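Local coordinates for uncharacterized protein (Bacteroides ovatus, PDB 4IPB) that is of unknown function but belongs to the DUF2874 family and carries a putative beta-lactamase-inhibitor-like, PepSY-like domain, at residues W81-V86 with I100-D105; W94-V99 with Y115-I120; V107-Q112 with T124-D129. All blocks are in the same frame, centred on the assembly; numbering follows the deposited sequence. Where two conformers were deposited one is given.

Interaction 1: W81-V86 with I100-D105; sequences WVVDNV and IKVGQD
Gln104 lays its side chain over one face of the Trp81 ring. CG of Gln104 sits 3.6 Å from the centroid of the six-membered ring of Trp81, a CH-pi contact almost on the ring normal. The amide follows the ring, its plane only 12° from the indole, and Gln104 NE2 comes 3.5 Å from Trp81 CE2. CG of Gln104 lies anti to its carbonyl carbon (chi1 -83°) and the chain runs extended beyond it, which carries CD across the indole. Gly103 N lies at the ring edge, in plane, and Val102 CG2 approaches CE3 obliquely.

The backbones pair antiparallel, Val82 with Gly103 and Asn85 with Lys101. The register shifts by one between Val83 and Asn85, where Asp84 and Asn85 both face Lys101: a classic beta bulge. Lys101 O takes Asp84 N at 2.8 Å and, weakly, Asn85 N at 3.4 Å. A water bridges Asp84 OD2 and Lys101 NZ; OD2 also forms a salt bridge with Lys110.

Val83 CG1 meets Ile100 CG2 at 3.9 Å on the opposite face from Lys101. Strands 82-90 and 97-104 form a hairpin within the antiparallel sheet. Helix 67-75 packs on Val83, Ile100 and Val102 through Phe73, while strand 107-115 continues the sheet beyond 97-104.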
loop_
_atom_site.group_PDB
_atom_site.type_symbol
_atom_site.label_atom_id
_atom_site.label_comp_id
_atom_site.label_asym_id
_atom_site.label_seq_id
_atom_site.Cartn_x
_atom_site.Cartn_y
_atom_site.Cartn_z
ATOM N N TRP A 81 -6.505 15.316 -11.762
ATOM C CA TRP A 81 -6.826 13.953 -12.144
ATOM C C TRP A 81 -7.800 13.322 -11.117
ATOM O O TRP A 81 -7.913 13.809 -9.991
ATOM C CB TRP A 81 -5.510 13.149 -12.252
ATOM C CG TRP A 81 -4.745 13.444 -13.535
ATOM C CD1 TRP A 81 -4.384 14.656 -14.022
ATOM C CD2 TRP A 81 -4.262 12.478 -14.459
ATOM N NE1 TRP A 81 -3.717 14.514 -15.227
ATOM C CE2 TRP A 81 -3.650 13.180 -15.526
ATOM C CE3 TRP A 81 -4.344 11.084 -14.525
ATOM C CZ2 TRP A 81 -3.076 12.521 -16.614
ATOM C CZ3 TRP A 81 -3.813 10.442 -15.619
ATOM C CH2 TRP A 81 -3.165 11.165 -16.639
ATOM N N VAL A 82 -8.452 12.232 -11.504
ATOM C CA VAL A 82 -9.372 11.491 -10.637
ATOM C C VAL A 82 -8.583 10.531 -9.787
ATOM O O VAL A 82 -7.740 9.757 -10.293
ATOM C CB VAL A 82 -10.383 10.664 -11.456
ATOM C CG1 VAL A 82 -11.250 9.788 -10.555
ATOM C CG2 VAL A 82 -11.249 11.591 -12.288
ATOM N N VAL A 83 -8.823 10.585 -8.479
ATOM C CA VAL A 83 -8.011 9.797 -7.584
ATOM C C VAL A 83 -8.731 8.471 -7.362
ATOM O O VAL A 83 -9.839 8.450 -6.805
ATOM C CB VAL A 83 -7.780 10.536 -6.273
ATOM C CG1 VAL A 83 -7.120 9.613 -5.288
ATOM C CG2 VAL A 83 -6.891 11.738 -6.522
ATOM N N ASP A 84 -8.151 7.384 -7.840
ATOM C CA ASP A 84 -8.758 6.058 -7.704
ATOM C C ASP A 84 -8.475 5.393 -6.369
ATOM O O ASP A 84 -9.339 4.672 -5.840
ATOM C CB ASP A 84 -8.265 5.104 -8.783
ATOM C CG ASP A 84 -8.774 5.474 -10.175
ATOM O OD1 ASP A 84 -9.649 6.369 -10.333
ATOM O OD2 ASP A 84 -8.277 4.836 -11.128
ATOM N N ASN A 85 -7.274 5.615 -5.856
ATOM C CA ASN A 85 -6.890 5.033 -4.586
ATOM C C ASN A 85 -5.714 5.790 -3.982
ATOM O O ASN A 85 -4.995 6.529 -4.656
ATOM C CB ASN A 85 -6.588 3.551 -4.813
ATOM C CG ASN A 85 -6.475 2.753 -3.519
ATOM O OD1 ASN A 85 -7.015 3.128 -2.455
ATOM N ND2 ASN A 85 -5.804 1.606 -3.610
ATOM N N VAL A 86 -5.580 5.638 -2.670
ATOM C CA VAL A 86 -4.505 6.240 -1.903
ATOM C C VAL A 86 -4.046 5.146 -0.947
ATOM O O VAL A 86 -4.876 4.640 -0.198
ATOM C CB VAL A 86 -4.992 7.488 -1.134
ATOM C CG1 VAL A 86 -3.859 8.118 -0.316
ATOM C CG2 VAL A 86 -5.637 8.510 -2.079
ATOM N N ILE A 100 -0.440 7.278 -4.686
ATOM C CA ILE A 100 -1.740 7.772 -5.160
ATOM C C ILE A 100 -1.932 7.265 -6.566
ATOM O O ILE A 100 -1.100 7.529 -7.430
ATOM C CB ILE A 100 -1.829 9.303 -5.131
ATOM C CG1 ILE A 100 -1.421 9.823 -3.742
ATOM C CG2 ILE A 100 -3.225 9.747 -5.553
ATOM C CD1 ILE A 100 -1.407 11.342 -3.630
ATOM N N LYS A 101 -3.025 6.510 -6.790
ATOM C CA LYS A 101 -3.356 6.027 -8.115
ATOM C C LYS A 101 -4.352 6.979 -8.747
ATOM O O LYS A 101 -5.425 7.248 -8.188
ATOM C CB LYS A 101 -3.934 4.618 -8.073
ATOM C CG LYS A 101 -4.104 4.005 -9.440
ATOM C CD LYS A 101 -4.667 2.618 -9.329
ATOM C CE LYS A 101 -4.847 2.012 -10.697
ATOM N NZ LYS A 101 -5.721 0.815 -10.657
ATOM N N VAL A 102 -3.977 7.515 -9.909
ATOM C CA VAL A 102 -4.813 8.483 -10.594
ATOM C C VAL A 102 -5.151 8.059 -12.004
ATOM O O VAL A 102 -4.435 7.238 -12.642
ATOM C CB VAL A 102 -4.140 9.857 -10.661
ATOM C CG1 VAL A 102 -3.957 10.393 -9.259
ATOM C CG2 VAL A 102 -2.800 9.802 -11.368
ATOM N N GLY A 103 -6.285 8.577 -12.471
ATOM C CA GLY A 103 -6.778 8.355 -13.827
ATOM C C GLY A 103 -7.513 9.632 -14.288
ATOM O O GLY A 103 -7.530 10.663 -13.641
ATOM N N GLN A 104 -8.110 9.590 -15.450
ATOM C CA GLN A 104 -8.876 10.760 -15.937
ATOM C C GLN A 104 -10.231 10.245 -16.250
ATOM O O GLN A 104 -10.350 9.089 -16.615
ATOM C CB GLN A 104 -8.218 11.365 -17.170
ATOM C CG GLN A 104 -7.086 12.298 -16.794
ATOM C CD GLN A 104 -6.394 12.904 -17.993
ATOM O OE1 GLN A 104 -6.134 12.219 -18.986
ATOM N NE2 GLN A 104 -6.060 14.190 -17.902
ATOM N N ASP A 105 -11.269 11.052 -16.026
ATOM C CA ASP A 105 -12.584 10.671 -16.464
ATOM C C ASP A 105 -12.463 10.477 -17.976
ATOM O O ASP A 105 -11.761 11.243 -18.665
ATOM C CB ASP A 105 -13.644 11.756 -16.189
ATOM C CG ASP A 105 -14.156 11.750 -14.775
ATOM O OD1 ASP A 105 -13.919 10.774 -14.011
ATOM O OD2 ASP A 105 -14.818 12.749 -14.426
HETATM O O HOH W 1 -8.300 2.144 -10.570
#

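Interaction 2: W94-V99 with Y115-I120; sequences WQAIIV and YTPQGI
Ile98 and Tyr115 are joined by two nearly straight backbone hydrogen bonds. Ile98 N gives to Tyr115 O at 2.8 Å, and Tyr115 N returns the bond to Ile98 O at the same length. Each donor lies in the plane of the carbonyl it meets. Both residues therefore have their peptide N and O satisfied across the contact. Tyr115 O also receives a CA-H...O contact from Ile97.

This is an antiparallel hydrogen-bonded pair where strand 97-104 lies beside the end of strand 107-115. Beyond it segment 115-120 leaves the pairing and enters a type I beta turn from Thr116 to Gly119, on the way to strand 121-126. The turn is closed by Gly119 N bonding to Thr116 O. Thr116 N gives to Ile120 O at 2.9 Å, so the backbone N and O of Thr116 both find partners within this connection. Its hydroxyl oxygen is used as well. Thr116 OG1 stands between the backbone N and the carbonyl carbon (chi1 73°). From there Thr116 OG1 accepts Ile120 N at 3.1 Å and, weakly, Gln118 N.

Gln95 reaches the turn from segment 94-99. Its extended chain passes obliquely by Pro117, with CD of Gln95 3.8 Å from CD of Pro117. Its amide meets that of Gln118 tip to tip, the two planes 30° apart. OE1 of Gln95 lies against CB and CG2 of Thr116.

The proline ring also closes on the backbone of 94-99: Pro117 CD is 3.2 Å from Ala96 O. Pro117 CG has Ala96 CB at 4.2 Å, and Ile98 CD1 packs near the same ring atom. Met88 of strand 82-90 touches both Ala96 and Ile98, while Leu121 and Leu122 of strand 121-126 lie against Tyr115 and Thr116.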
loop_
_atom_site.group_PDB
_atom_site.type_symbol
_atom_site.label_atom_id
_atom_site.label_comp_id
_atom_site.label_asym_id
_atom_site.label_seq_id
_atom_site.Cartn_x
_atom_site.Cartn_y
_atom_site.Cartn_z
ATOM N N TRP A 94 12.762 1.364 6.032
ATOM C CA TRP A 94 12.717 2.354 4.938
ATOM C C TRP A 94 11.636 3.394 5.318
ATOM O O TRP A 94 10.698 3.111 6.097
ATOM C CB TRP A 94 12.378 1.717 3.569
ATOM C CG TRP A 94 13.177 0.447 3.187
ATOM C CD1 TRP A 94 12.644 -0.750 2.798
ATOM C CD2 TRP A 94 14.592 0.268 3.190
ATOM N NE1 TRP A 94 13.652 -1.681 2.600
ATOM C CE2 TRP A 94 14.857 -1.059 2.786
ATOM C CE3 TRP A 94 15.651 1.100 3.456
ATOM C CZ2 TRP A 94 16.153 -1.588 2.684
ATOM C CZ3 TRP A 94 16.966 0.597 3.344
ATOM C CH2 TRP A 94 17.206 -0.751 2.984
ATOM N N GLN A 95 11.783 4.590 4.749
ATOM C CA GLN A 95 10.804 5.665 4.908
ATOM C C GLN A 95 9.450 5.273 4.254
ATOM O O GLN A 95 9.383 4.597 3.213
ATOM C CB GLN A 95 11.343 6.949 4.256
ATOM C CG GLN A 95 10.407 8.127 4.241
ATOM C CD GLN A 95 11.047 9.357 3.637
ATOM O OE1 GLN A 95 11.165 9.492 2.429
ATOM N NE2 GLN A 95 11.441 10.267 4.493
ATOM N N ALA A 96 8.370 5.689 4.906
ATOM C CA ALA A 96 7.049 5.475 4.347
ATOM C C ALA A 96 6.887 6.143 2.989
ATOM O O ALA A 96 7.506 7.138 2.666
ATOM C CB ALA A 96 5.959 5.971 5.283
ATOM N N ILE A 97 6.001 5.574 2.194
ATOM C CA ILE A 97 5.666 6.043 0.858
ATOM C C ILE A 97 4.137 6.116 0.742
ATOM O O ILE A 97 3.443 5.226 1.178
ATOM C CB ILE A 97 6.130 5.075 -0.235
ATOM C CG1 ILE A 97 7.621 4.902 -0.182
ATOM C CG2 ILE A 97 5.740 5.622 -1.614
ATOM C CD1 ILE A 97 8.170 3.737 -1.013
ATOM N N ILE A 98 3.654 7.210 0.175
ATOM C CA ILE A 98 2.264 7.371 -0.135
ATOM C C ILE A 98 2.080 7.159 -1.638
ATOM O O ILE A 98 2.713 7.817 -2.448
ATOM C CB ILE A 98 1.752 8.771 0.239
ATOM C CG1 ILE A 98 1.796 9.025 1.744
ATOM C CG2 ILE A 98 0.291 8.907 -0.220
ATOM C CD1 ILE A 98 3.124 9.510 2.257
ATOM N N VAL A 99 1.239 6.208 -2.008
ATOM C CA VAL A 99 1.028 5.873 -3.413
ATOM C C VAL A 99 -0.362 6.344 -3.743
ATOM O O VAL A 99 -1.356 5.878 -3.164
ATOM C CB VAL A 99 1.199 4.377 -3.724
ATOM C CG1 VAL A 99 1.015 4.165 -5.196
ATOM C CG2 VAL A 99 2.581 3.900 -3.305
ATOM N N TYR A 115 4.850 9.356 -3.435
ATOM C CA TYR A 115 5.188 10.527 -2.674
ATOM C C TYR A 115 5.886 10.156 -1.355
ATOM O O TYR A 115 5.494 9.197 -0.688
ATOM C CB TYR A 115 3.923 11.349 -2.288
ATOM C CG TYR A 115 3.367 12.170 -3.417
ATOM C CD1 TYR A 115 3.826 13.437 -3.627
ATOM C CD2 TYR A 115 2.347 11.676 -4.243
ATOM C CE1 TYR A 115 3.335 14.220 -4.664
ATOM C CE2 TYR A 115 1.850 12.448 -5.296
ATOM C CZ TYR A 115 2.339 13.707 -5.481
ATOM O OH TYR A 115 1.885 14.504 -6.510
ATOM N N THR A 116 6.807 11.004 -0.962
ATOM C CA THR A 116 7.380 10.913 0.371
ATOM C C THR A 116 6.439 11.618 1.330
ATOM O O THR A 116 5.609 12.482 0.936
ATOM C CB THR A 116 8.785 11.566 0.478
ATOM O OG1 THR A 116 8.671 12.988 0.443
ATOM C CG2 THR A 116 9.742 11.090 -0.641
ATOM N N PRO A 117 6.586 11.347 2.625
ATOM C CA PRO A 117 5.826 12.112 3.642
ATOM C C PRO A 117 6.072 13.599 3.668
ATOM O O PRO A 117 5.239 14.327 4.217
ATOM C CB PRO A 117 6.277 11.480 4.960
ATOM C CG PRO A 117 6.686 10.061 4.532
ATOM C CD PRO A 117 7.396 10.297 3.241
ATOM N N GLN A 118 7.200 14.057 3.113
ATOM C CA GLN A 118 7.488 15.480 2.982
ATOM C C GLN A 118 6.917 16.085 1.692
ATOM O O GLN A 118 7.177 17.241 1.358
ATOM C CB GLN A 118 8.993 15.708 3.034
ATOM C CG GLN A 118 9.666 15.282 4.335
ATOM C CD GLN A 118 9.695 13.773 4.586
ATOM O OE1 GLN A 118 9.933 12.968 3.671
ATOM N NE2 GLN A 118 9.407 13.377 5.827
ATOM N N GLY A 119 6.182 15.303 0.933
ATOM C CA GLY A 119 5.477 15.771 -0.252
ATOM C C GLY A 119 6.296 15.757 -1.535
ATOM O O GLY A 119 5.873 16.354 -2.533
ATOM N N ILE A 120 7.418 15.029 -1.547
ATOM C CA ILE A 120 8.233 14.954 -2.772
ATOM C C ILE A 120 7.676 13.835 -3.649
ATOM O O ILE A 120 7.485 12.721 -3.184
ATOM C CB ILE A 120 9.724 14.724 -2.454
ATOM C CG1 ILE A 120 10.268 15.843 -1.559
ATOM C CG2 ILE A 120 10.497 14.548 -3.753
ATOM C CD1 ILE A 120 10.182 17.221 -2.110
#

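Interaction 3: V107-Q112 with T124-D129; sequences VDIKYQ and TRNVSD
Arg125 grips the side-chain oxygen of Gln112 side-on. Arg125 NH2 reaches Gln112 OE1 at 2.8 Å, and Arg125 NE reaches it at 2.9 Å. Amide and guanidinium are nearly coplanar, 3° apart, and the two side chains lie side by side, pointing the same way. NH2 bonds in the amide plane on a lone pair, while NE comes in nearly along the C=O axis. The bend of Arg125 at chi3 (68°) places NE beside Gln112 OE1. Both groups have further partners: Gln112 NE2 gives to Ile133 O, and the same Arg125 NH2 also bonds Thr138 OG1.

The backbones of Gln112 and Arg125 also exchange two hydrogen bonds as an antiparallel pair. Further along, Val127 N gives to Lys110 O at 2.9 Å from above the carbonyl plane. Strand 121-126 ends here, and Ser128 OG takes over as acceptor for Lys110 N at 3.0 Å. An Asx turn shapes this end: Asn126 OD1 accepts both Ser128 N and Ser128 OG, the hydroxyl at 2.8 Å.

The Val127 side chain crosses that of Gln112 at about a right angle, with Val127 CG1 3.5 Å from Gln112 OE1. Val127 CG2 rests on Lys110 CB. On the other face Tyr111 CD1 lies 3.6 Å from Asn126 CA, and Ile109 CD1 touches the Asn126 amide and Ser128 OG.

Strands 107-115 and 121-126 form the last hairpin of the sheet. With two donors on Gln112 OE1 and Ile133 O taking NE2, the amide is held in one orientation. The Arg125 charge probably polarises that carbonyl. Ser128 OG accepts from Lys110 N and donates to Asn126 OD1, so this hydroxyl links the Asx turn to strand 107-115.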
loop_
_atom_site.group_PDB
_atom_site.type_symbol
_atom_site.label_atom_id
_atom_site.label_comp_id
_atom_site.label_asym_id
_atom_site.label_seq_id
_atom_site.Cartn_x
_atom_site.Cartn_y
_atom_site.Cartn_z
ATOM N N VAL A 107 -10.909 8.343 -19.902
ATOM C CA VAL A 107 -9.788 7.581 -20.523
ATOM C C VAL A 107 -9.200 6.574 -19.547
ATOM O O VAL A 107 -9.320 6.713 -18.323
ATOM C CB VAL A 107 -8.636 8.446 -21.127
ATOM C CG1 VAL A 107 -9.052 9.058 -22.466
ATOM C CG2 VAL A 107 -8.171 9.511 -20.151
ATOM N N ASP A 108 -8.618 5.526 -20.107
ATOM C CA ASP A 108 -8.200 4.371 -19.324
ATOM C C ASP A 108 -6.757 4.450 -18.806
ATOM O O ASP A 108 -6.291 3.542 -18.129
ATOM C CB ASP A 108 -8.425 3.097 -20.141
ATOM C CG ASP A 108 -9.884 2.890 -20.479
ATOM O OD1 ASP A 108 -10.719 3.070 -19.559
ATOM O OD2 ASP A 108 -10.203 2.570 -21.657
ATOM N N ILE A 109 -6.084 5.560 -19.069
ATOM C CA ILE A 109 -4.716 5.757 -18.575
ATOM C C ILE A 109 -4.725 5.830 -17.033
ATOM O O ILE A 109 -5.539 6.544 -16.460
ATOM C CB ILE A 109 -4.076 7.024 -19.199
ATOM C CG1 ILE A 109 -2.631 7.147 -18.758
ATOM C CG2 ILE A 109 -4.865 8.310 -18.899
ATOM C CD1 ILE A 109 -1.763 6.194 -19.520
ATOM N N LYS A 110 -3.847 5.078 -16.365
ATOM C CA LYS A 110 -3.724 5.137 -14.919
ATOM C C LYS A 110 -2.230 5.249 -14.550
ATOM O O LYS A 110 -1.400 4.545 -15.155
ATOM C CB LYS A 110 -4.221 3.847 -14.249
ATOM C CG LYS A 110 -5.598 3.355 -14.633
ATOM C CD LYS A 110 -6.641 4.101 -13.885
ATOM C CE LYS A 110 -8.033 3.611 -14.251
ATOM N NZ LYS A 110 -8.999 4.660 -13.852
ATOM N N TYR A 111 -1.902 6.124 -13.598
ATOM C CA TYR A 111 -0.556 6.210 -13.053
ATOM C C TYR A 111 -0.558 6.025 -11.542
ATOM O O TYR A 111 -1.512 6.431 -10.890
ATOM C CB TYR A 111 0.088 7.576 -13.316
ATOM C CG TYR A 111 0.251 7.906 -14.775
ATOM C CD1 TYR A 111 1.209 7.233 -15.545
ATOM C CD2 TYR A 111 -0.442 8.946 -15.349
ATOM C CE1 TYR A 111 1.346 7.518 -16.895
ATOM C CE2 TYR A 111 -0.277 9.260 -16.688
ATOM C CZ TYR A 111 0.597 8.527 -17.444
ATOM O OH TYR A 111 0.694 8.901 -18.767
ATOM N N GLN A 112 0.475 5.376 -11.035
ATOM C CA GLN A 112 0.804 5.427 -9.609
ATOM C C GLN A 112 1.816 6.527 -9.377
ATOM O O GLN A 112 2.831 6.597 -10.092
ATOM C CB GLN A 112 1.442 4.143 -9.079
ATOM C CG GLN A 112 0.472 3.005 -8.899
ATOM C CD GLN A 112 1.199 1.751 -8.469
ATOM O OE1 GLN A 112 2.209 1.406 -9.042
ATOM N NE2 GLN A 112 0.688 1.061 -7.438
ATOM N N THR A 124 6.746 8.111 -10.858
ATOM C CA THR A 124 5.427 7.646 -11.259
ATOM C C THR A 124 5.614 6.443 -12.183
ATOM O O THR A 124 6.682 6.237 -12.777
ATOM C CB THR A 124 4.601 8.682 -11.985
ATOM O OG1 THR A 124 5.119 8.852 -13.292
ATOM C CG2 THR A 124 4.588 10.033 -11.260
ATOM N N ARG A 125 4.548 5.657 -12.290
ATOM C CA ARG A 125 4.552 4.473 -13.100
ATOM C C ARG A 125 3.203 4.345 -13.776
ATOM O O ARG A 125 2.199 4.461 -13.117
ATOM C CB ARG A 125 4.725 3.253 -12.151
ATOM C CG ARG A 125 4.823 1.948 -12.834
ATOM C CD ARG A 125 5.322 0.871 -11.874
ATOM N NE ARG A 125 4.386 0.501 -10.788
ATOM C CZ ARG A 125 4.578 -0.581 -10.042
ATOM N NH1 ARG A 125 5.654 -1.322 -10.275
ATOM N NH2 ARG A 125 3.718 -0.934 -9.103
ATOM N N ASN A 126 3.193 4.024 -15.064
ATOM C CA ASN A 126 1.968 3.708 -15.815
ATOM C C ASN A 126 1.512 2.316 -15.382
ATOM O O ASN A 126 2.296 1.344 -15.488
ATOM C CB ASN A 126 2.274 3.740 -17.305
ATOM C CG ASN A 126 1.036 3.639 -18.156
ATOM O OD1 ASN A 126 0.144 2.885 -17.844
ATOM N ND2 ASN A 126 0.996 4.378 -19.234
ATOM N N VAL A 127 0.265 2.213 -14.900
ATOM C CA VAL A 127 -0.227 0.933 -14.436
ATOM C C VAL A 127 -1.505 0.573 -15.156
ATOM O O VAL A 127 -2.298 -0.206 -14.631
ATOM C CB VAL A 127 -0.423 0.856 -12.913
ATOM C CG1 VAL A 127 0.909 0.985 -12.225
ATOM C CG2 VAL A 127 -1.333 1.965 -12.433
ATOM N N SER A 128 -1.688 1.146 -16.346
ATOM C CA SER A 128 -2.894 0.980 -17.132
ATOM C C SER A 128 -3.107 -0.521 -17.417
ATOM O O SER A 128 -4.234 -1.019 -17.321
ATOM C CB SER A 128 -2.779 1.750 -18.454
ATOM O OG SER A 128 -2.611 3.150 -18.254
ATOM N N ASP A 129 -2.022 -1.240 -17.736
ATOM C CA ASP A 129 -2.067 -2.706 -18.090
ATOM C C ASP A 129 -1.243 -3.589 -17.166
ATOM O O ASP A 129 -0.781 -4.666 -17.567
ATOM C CB ASP A 129 -1.569 -2.975 -19.522
ATOM C CG ASP A 129 -2.057 -1.935 -20.503
ATOM O OD1 ASP A 129 -3.182 -2.074 -21.027
ATOM O OD2 ASP A 129 -1.305 -0.955 -20.700
#

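The three contacts lie in one antiparallel sheet and share neighbouring strands. Interactions 1 and 2 both use strand 97-104, with centres about 17 Å apart; Ile100 CD1 meets Tyr115 CD2 at 3.8 Å. Interactions 1 and 3 are closest, centres about 9 Å apart. A salt bridge joins them, Asp84 OD2 to Lys110 NZ at 2.8 Å, and Trp81 CH2 packs on Tyr111 CE2 at 3.5 Å. Interactions 2 and 3 are about 19 Å apart between centres and touch through Val99 CG1 and Gln112 NE2. A bound PEG, probably from crystallisation, lies about 4 Å from the Arg125 side chain.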